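Local coordinates for DNA mismatch repair protein MLH3 (PDB 6RMN) that takes part in DNA mismatch repair, correcting insertion-deletion loops as one subunit of the MutLbeta heterodimer, here represented by its C-terminal, zinc-binding region, at residues Val74-Val85 and Thr116-Glu126. Residues are numbered along the deposited sequence; the frame is centred on the assembly and turned at random.
Sequences VARDLKDCCIEV and TSLLEIKTLPE
The carboxylate of Glu-126 lies over one face of the Arg-76 guanidinium, with OE2 above the centre of the group and 3.3 Å from its plane. The two planes are 44° apart. OE1 comes within 2.8 Å of Arg-76 NH2, a salt bridge of charge alone, since no N-H points at the oxygen. Arg-76 bends at chi2 and chi3 (70° and 85°) and Glu-126 at chi2, which folds the two chains over each other where strand 117-124 runs into helix 126-132. Water 1 joins the same corner, donating to Val-74 O and accepting from Glu-126 N. With an alanine in place of Glu-126, Arg-76 would probably lose its counter-charge and the cover on that face, and its bent chain would be free to swing.

From here the backbones pair antiparallel in two runs, Arg-76 and Asp-77 against Leu-124 and Thr-123, then Cys-82 to Glu-84 against Glu-120 to Leu-118. The register shifts by two across the loop between them, where Leu-78 N gives a nearly straight bond to Lys-122 O (2.7 Å) and water 2 spans Cys-81 N and Ile-121 O. In the second run Ile-83 and Leu-119 bond both ways, Ile-83 N to Leu-119 O at 2.8 Å and Leu-119 N to Ile-83 O at 2.7 Å. Lys-122 and Thr-123 both face Gly-106 on the strand's other neighbour, a classic beta bulge.

Leu-78 CD2 reaches both Ile-121 CG2 (3.8 Å) and Leu-124 CD1 (3.7 Å), while farther along Ile-83 CD1 meets Ile-121 CD1 at 3.6 Å. Tyr-132, Leu-139 and Lys-140 from the following helices cover this side. This small sheet, inserted in sequence between zinc-binding helix 48-69 and the later zinc ligands, probably belongs to the regulatory subdomain of MutL-type C-terminal domains. The chemistry is thus divided: backbone bonds join the strands, aliphatic side chains pack one face against helices 126-132 and 136-151, and a charged pair sits where strand meets helix.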
ATOM      1  N   VAL B  74     -27.307  15.312  27.323  1.00 62.09           N
ATOM      2  CA  VAL B  74     -27.572  16.696  27.751  1.00 63.56           C
ATOM      3  C   VAL B  74     -28.840  17.271  27.083  1.00 67.53           C
ATOM      4  O   VAL B  74     -29.049  17.095  25.885  1.00 65.70           O
ATOM      5  CB  VAL B  74     -26.314  17.604  27.566  1.00 67.95           C
ATOM      6  CG1 VAL B  74     -26.630  19.089  27.760  1.00 68.63           C
ATOM      7  CG2 VAL B  74     -25.181  17.170  28.496  1.00 68.98           C
ATOM      8  N   ALA B  75     -29.688  17.926  27.893  1.00 66.19           N
ATOM      9  CA  ALA B  75     -30.929  18.570  27.475  1.00 65.58           C
ATOM     10  C   ALA B  75     -30.946  20.025  27.987  1.00 71.68           C
ATOM     11  O   ALA B  75     -31.276  20.281  29.150  1.00 73.62           O
ATOM     12  CB  ALA B  75     -32.133  17.784  27.984  1.00 66.02           C
ATOM     13  N   ARG B  76     -30.539  20.964  27.113  1.00 67.41           N
ATOM     14  CA  ARG B  76     -30.467  22.405  27.374  1.00 68.40           C
ATOM     15  C   ARG B  76     -31.866  23.043  27.476  1.00 72.00           C
ATOM     16  O   ARG B  76     -32.680  22.909  26.555  1.00 70.26           O
ATOM     17  CB  ARG B  76     -29.595  23.092  26.288  1.00 69.63           C
ATOM     18  CG  ARG B  76     -29.463  24.626  26.379  1.00 84.93           C
ATOM     19  CD  ARG B  76     -28.638  25.124  27.559  1.00 98.41           C
ATOM     20  NE  ARG B  76     -27.202  25.149  27.274  1.00109.70           N
ATOM     21  CZ  ARG B  76     -26.344  24.206  27.647  1.00122.84           C
ATOM     22  NH1 ARG B  76     -26.767  23.141  28.319  1.00107.51           N
ATOM     23  NH2 ARG B  76     -25.056  24.318  27.351  1.00108.30           N
ATOM     24  N   ASP B  77     -32.134  23.738  28.608  1.00 70.18           N
ATOM     25  CA  ASP B  77     -33.398  24.427  28.882  1.00 70.25           C
ATOM     26  C   ASP B  77     -33.615  25.565  27.886  1.00 73.49           C
ATOM     27  O   ASP B  77     -32.728  26.393  27.677  1.00 73.55           O
ATOM     28  CB  ASP B  77     -33.441  24.962  30.324  1.00 74.41           C
ATOM     29  CG  ASP B  77     -33.866  23.962  31.386  1.00 88.82           C
ATOM     30  OD1 ASP B  77     -34.913  23.289  31.193  1.00 89.51           O
ATOM     31  OD2 ASP B  77     -33.180  23.880  32.429  1.00 96.49           O
ATOM     32  N   LEU B  78     -34.791  25.574  27.259  1.00 69.88           N
ATOM     33  CA  LEU B  78     -35.206  26.528  26.238  1.00 70.28           C
ATOM     34  C   LEU B  78     -36.385  27.385  26.724  1.00 77.41           C
ATOM     35  O   LEU B  78     -37.329  26.868  27.337  1.00 76.73           O
ATOM     36  CB  LEU B  78     -35.567  25.737  24.967  1.00 68.44           C
ATOM     37  CG  LEU B  78     -35.991  26.481  23.703  1.00 73.36           C
ATOM     38  CD1 LEU B  78     -34.866  27.353  23.144  1.00 74.16           C
ATOM     39  CD2 LEU B  78     -36.402  25.492  22.653  1.00 74.10           C
ATOM     40  N   LYS B  79     -36.313  28.698  26.450  1.00 77.27           N
ATOM     41  CA  LYS B  79     -37.333  29.671  26.845  1.00 80.01           C
ATOM     42  C   LYS B  79     -38.095  30.212  25.633  1.00 84.79           C
ATOM     43  O   LYS B  79     -37.530  30.274  24.535  1.00 83.47           O
ATOM     44  CB  LYS B  79     -36.687  30.835  27.631  1.00 85.47           C
ATOM     45  CG  LYS B  79     -37.623  31.489  28.647  1.00106.80           C
ATOM     46  CD  LYS B  79     -37.005  32.730  29.287  1.00122.25           C
ATOM     47  CE  LYS B  79     -37.982  33.441  30.197  1.00133.58           C
ATOM     48  NZ  LYS B  79     -37.362  34.612  30.872  1.00143.34           N
ATOM     49  N   ASP B  80     -39.378  30.618  25.853  1.00 82.90           N
ATOM     50  CA  ASP B  80     -40.292  31.232  24.875  1.00 83.65           C
ATOM     51  C   ASP B  80     -40.304  30.512  23.518  1.00 82.66           C
ATOM     52  O   ASP B  80     -40.019  31.110  22.471  1.00 82.53           O
ATOM     53  CB  ASP B  80     -39.991  32.745  24.724  1.00 89.14           C
ATOM     54  CG  ASP B  80     -41.120  33.572  24.123  1.00108.92           C
ATOM     55  OD1 ASP B  80     -42.241  33.566  24.698  1.00109.73           O
ATOM     56  OD2 ASP B  80     -40.879  34.243  23.093  1.00119.64           O
ATOM     57  N   CYS B  81     -40.593  29.207  23.562  1.00 75.13           N
ATOM     58  CA  CYS B  81     -40.669  28.352  22.386  1.00 73.07           C
ATOM     59  C   CYS B  81     -41.986  27.590  22.437  1.00 78.06           C
ATOM     60  O   CYS B  81     -42.092  26.537  23.075  1.00 76.25           O
ATOM     61  CB  CYS B  81     -39.464  27.418  22.303  1.00 71.00           C
ATOM     62  SG  CYS B  81     -39.333  26.504  20.742  1.00 73.27           S
ATOM     63  N   CYS B  82     -43.016  28.190  21.825  1.00 77.18           N
ATOM     64  CA  CYS B  82     -44.366  27.646  21.750  1.00 77.60           C
ATOM     65  C   CYS B  82     -44.763  27.552  20.288  1.00 78.15           C
ATOM     66  O   CYS B  82     -44.697  28.545  19.550  1.00 79.31           O
ATOM     67  CB  CYS B  82     -45.348  28.492  22.553  1.00 80.89           C
ATOM     68  SG  CYS B  82     -44.809  28.838  24.250  1.00 85.57           S
ATOM     69  N   ILE B  83     -45.119  26.339  19.862  1.00 70.41           N
ATOM     70  CA  ILE B  83     -45.472  26.046  18.479  1.00 69.00           C
ATOM     71  C   ILE B  83     -46.956  25.713  18.348  1.00 72.26           C
ATOM     72  O   ILE B  83     -47.474  24.876  19.089  1.00 70.55           O
ATOM     73  CB  ILE B  83     -44.519  24.942  17.904  1.00 69.43           C
ATOM     74  CG1 ILE B  83     -43.059  25.465  17.800  1.00 68.23           C
ATOM     75  CG2 ILE B  83     -45.010  24.394  16.551  1.00 69.98           C
ATOM     76  CD1 ILE B  83     -41.999  24.405  17.572  1.00 67.11           C
ATOM     77  N   GLU B  84     -47.635  26.374  17.397  1.00 70.31           N
ATOM     78  CA  GLU B  84     -49.048  26.131  17.105  1.00 71.14           C
ATOM     79  C   GLU B  84     -49.145  24.828  16.314  1.00 72.25           C
ATOM     80  O   GLU B  84     -48.399  24.631  15.349  1.00 70.78           O
ATOM     81  CB  GLU B  84     -49.652  27.298  16.307  1.00 75.30           C
ATOM     82  CG  GLU B  84     -50.208  28.420  17.170  1.00 87.67           C
ATOM     83  CD  GLU B  84     -50.591  29.685  16.422  1.00110.62           C
ATOM     84  OE1 GLU B  84     -51.290  29.582  15.387  1.00112.61           O
ATOM     85  OE2 GLU B  84     -50.202  30.785  16.877  1.00101.78           O
ATOM     86  N   VAL B  85     -50.028  23.923  16.760  1.00 67.85           N
ATOM     87  CA  VAL B  85     -50.247  22.607  16.148  1.00 66.63           C
ATOM     88  C   VAL B  85     -51.740  22.284  15.965  1.00 73.45           C
ATOM     89  O   VAL B  85     -52.570  22.761  16.743  1.00 73.06           O
ATOM     90  CB  VAL B  85     -49.509  21.463  16.915  1.00 67.05           C
ATOM     91  CG1 VAL B  85     -47.997  21.518  16.697  1.00 65.02           C
ATOM     92  CG2 VAL B  85     -49.850  21.450  18.405  1.00 65.86           C
ATOM     93  N   THR B 116     -56.418  24.280  17.323  1.00100.37           N
ATOM     94  CA  THR B 116     -55.517  25.425  17.489  1.00 99.37           C
ATOM     95  C   THR B 116     -54.711  25.332  18.802  1.00 98.59           C
ATOM     96  O   THR B 116     -54.508  26.340  19.492  1.00 98.41           O
ATOM     97  CB  THR B 116     -56.275  26.761  17.324  1.00114.74           C
ATOM     98  OG1 THR B 116     -57.518  26.724  18.041  1.00117.12           O
ATOM     99  CG2 THR B 116     -56.506  27.125  15.860  1.00116.81           C
ATOM    100  N   SER B 117     -54.216  24.115  19.112  1.00 90.87           N
ATOM    101  CA  SER B 117     -53.425  23.802  20.310  1.00 87.24           C
ATOM    102  C   SER B 117     -51.999  24.399  20.276  1.00 86.03           C
ATOM    103  O   SER B 117     -51.591  24.996  19.273  1.00 85.24           O
ATOM    104  CB  SER B 117     -53.368  22.290  20.520  1.00 89.70           C
ATOM    105  OG  SER B 117     -54.661  21.736  20.693  1.00 99.31           O
ATOM    106  N   LEU B 118     -51.253  24.246  21.390  1.00 79.00           N
ATOM    107  CA  LEU B 118     -49.882  24.730  21.513  1.00 76.74           C
ATOM    108  C   LEU B 118     -48.922  23.694  22.096  1.00 77.60           C
ATOM    109  O   LEU B 118     -49.234  23.051  23.101  1.00 76.99           O
ATOM    110  CB  LEU B 118     -49.817  26.033  22.318  1.00 77.27           C
ATOM    111  CG  LEU B 118     -50.023  27.320  21.527  1.00 83.64           C
ATOM    112  CD1 LEU B 118     -50.499  28.429  22.430  1.00 85.29           C
ATOM    113  CD2 LEU B 118     -48.747  27.751  20.805  1.00 85.39           C
ATOM    114  N   LEU B 119     -47.742  23.559  21.463  1.00 71.30           N
ATOM    115  CA  LEU B 119     -46.653  22.677  21.872  1.00 68.38           C
ATOM    116  C   LEU B 119     -45.560  23.548  22.495  1.00 70.53           C
ATOM    117  O   LEU B 119     -44.890  24.303  21.787  1.00 69.56           O
ATOM    118  CB  LEU B 119     -46.110  21.898  20.654  1.00 67.23           C
ATOM    119  CG  LEU B 119     -45.149  20.748  20.930  1.00 69.14           C
ATOM    120  CD1 LEU B 119     -45.882  19.541  21.444  1.00 68.80           C
ATOM    121  CD2 LEU B 119     -44.395  20.369  19.668  1.00 70.35           C
ATOM    122  N   GLU B 120     -45.419  23.474  23.824  1.00 66.61           N
ATOM    123  CA  GLU B 120     -44.421  24.257  24.544  1.00 66.27           C
ATOM    124  C   GLU B 120     -43.172  23.422  24.724  1.00 66.59           C
ATOM    125  O   GLU B 120     -43.181  22.485  25.523  1.00 65.28           O
ATOM    126  CB  GLU B 120     -44.981  24.721  25.899  1.00 68.86           C
ATOM    127  CG  GLU B 120     -44.044  25.584  26.731  1.00 81.44           C
ATOM    128  CD  GLU B 120     -44.519  25.842  28.150  1.00114.07           C
ATOM    129  OE1 GLU B 120     -44.545  27.026  28.557  1.00117.34           O
ATOM    130  OE2 GLU B 120     -44.865  24.866  28.858  1.00110.29           O
ATOM    131  N   ILE B 121     -42.099  23.755  23.984  1.00 62.00           N
ATOM    132  CA  ILE B 121     -40.825  23.050  24.094  1.00 60.30           C
ATOM    133  C   ILE B 121     -40.021  23.638  25.250  1.00 64.17           C
ATOM    134  O   ILE B 121     -39.693  24.828  25.247  1.00 64.94           O
ATOM    135  CB  ILE B 121     -40.042  22.958  22.752  1.00 62.79           C
ATOM    136  CG1 ILE B 121     -40.751  22.006  21.771  1.00 63.41           C
ATOM    137  CG2 ILE B 121     -38.621  22.471  22.975  1.00 61.88           C
ATOM    138  CD1 ILE B 121     -41.527  22.684  20.723  1.00 74.18           C
ATOM    139  N   LYS B 122     -39.730  22.785  26.243  1.00 59.38           N
ATOM    140  CA  LYS B 122     -38.984  23.098  27.457  1.00 59.05           C
ATOM    141  C   LYS B 122     -37.488  22.819  27.319  1.00 61.26           C
ATOM    142  O   LYS B 122     -36.683  23.660  27.718  1.00 62.07           O
ATOM    143  CB  LYS B 122     -39.587  22.362  28.666  1.00 61.86           C
ATOM    144  CG  LYS B 122     -40.989  22.856  29.024  1.00 72.44           C
ATOM    145  CD  LYS B 122     -41.495  22.293  30.342  1.00 86.43           C
ATOM    146  CE  LYS B 122     -42.740  23.017  30.810  1.00100.64           C
ATOM    147  NZ  LYS B 122     -43.213  22.520  32.130  1.00111.49           N
ATOM    148  N   THR B 123     -37.107  21.644  26.789  1.00 55.00           N
ATOM    149  CA  THR B 123     -35.697  21.272  26.624  1.00 53.69           C
ATOM    150  C   THR B 123     -35.400  20.772  25.221  1.00 53.80           C
ATOM    151  O   THR B 123     -36.266  20.188  24.571  1.00 52.07           O
ATOM    152  CB  THR B 123     -35.218  20.232  27.681  1.00 64.12           C
ATOM    153  OG1 THR B 123     -35.709  18.930  27.361  1.00 64.39           O
ATOM    154  CG2 THR B 123     -35.577  20.606  29.122  1.00 63.84           C
ATOM    155  N   LEU B 124     -34.152  20.980  24.775  1.00 49.26           N
ATOM    156  CA  LEU B 124     -33.634  20.509  23.493  1.00 47.15           C
ATOM    157  C   LEU B 124     -32.192  20.063  23.662  1.00 50.81           C
ATOM    158  O   LEU B 124     -31.480  20.710  24.418  1.00 51.80           O
ATOM    159  CB  LEU B 124     -33.688  21.619  22.431  1.00 47.07           C
ATOM    160  CG  LEU B 124     -35.024  21.921  21.744  1.00 50.78           C
ATOM    161  CD1 LEU B 124     -34.797  22.918  20.617  1.00 50.86           C
ATOM    162  CD2 LEU B 124     -35.677  20.650  21.173  1.00 49.91           C
ATOM    163  N   PRO B 125     -31.704  19.006  22.966  1.00 46.83           N
ATOM    164  CA  PRO B 125     -30.274  18.661  23.088  1.00 46.62           C
ATOM    165  C   PRO B 125     -29.418  19.722  22.385  1.00 51.95           C
ATOM    166  O   PRO B 125     -29.944  20.461  21.552  1.00 52.45           O
ATOM    167  CB  PRO B 125     -30.177  17.300  22.398  1.00 46.92           C
ATOM    168  CG  PRO B 125     -31.275  17.298  21.403  1.00 50.83           C
ATOM    169  CD  PRO B 125     -32.395  18.119  22.003  1.00 47.68           C
ATOM    170  N   GLU B 126     -28.133  19.828  22.739  1.00 49.53           N
ATOM    171  CA  GLU B 126     -27.215  20.836  22.184  1.00 50.70           C
ATOM    172  C   GLU B 126     -27.145  20.856  20.638  1.00 52.82           C
ATOM    173  O   GLU B 126     -27.170  21.940  20.061  1.00 52.26           O
ATOM    174  CB  GLU B 126     -25.811  20.714  22.802  1.00 53.20           C
ATOM    175  CG  GLU B 126     -25.764  21.128  24.270  1.00 70.96           C
ATOM    176  CD  GLU B 126     -25.686  22.622  24.532  1.00105.42           C
ATOM    177  OE1 GLU B 126     -24.578  23.113  24.849  1.00105.81           O
ATOM    178  OE2 GLU B 126     -26.733  23.302  24.430  1.00106.58           O
TER
HETATM  179  O   HOH W   1     -26.956  17.233  24.213  1.00 68.05           O
HETATM  180  O   HOH W   2     -40.402  27.433  25.689  1.00 71.19           O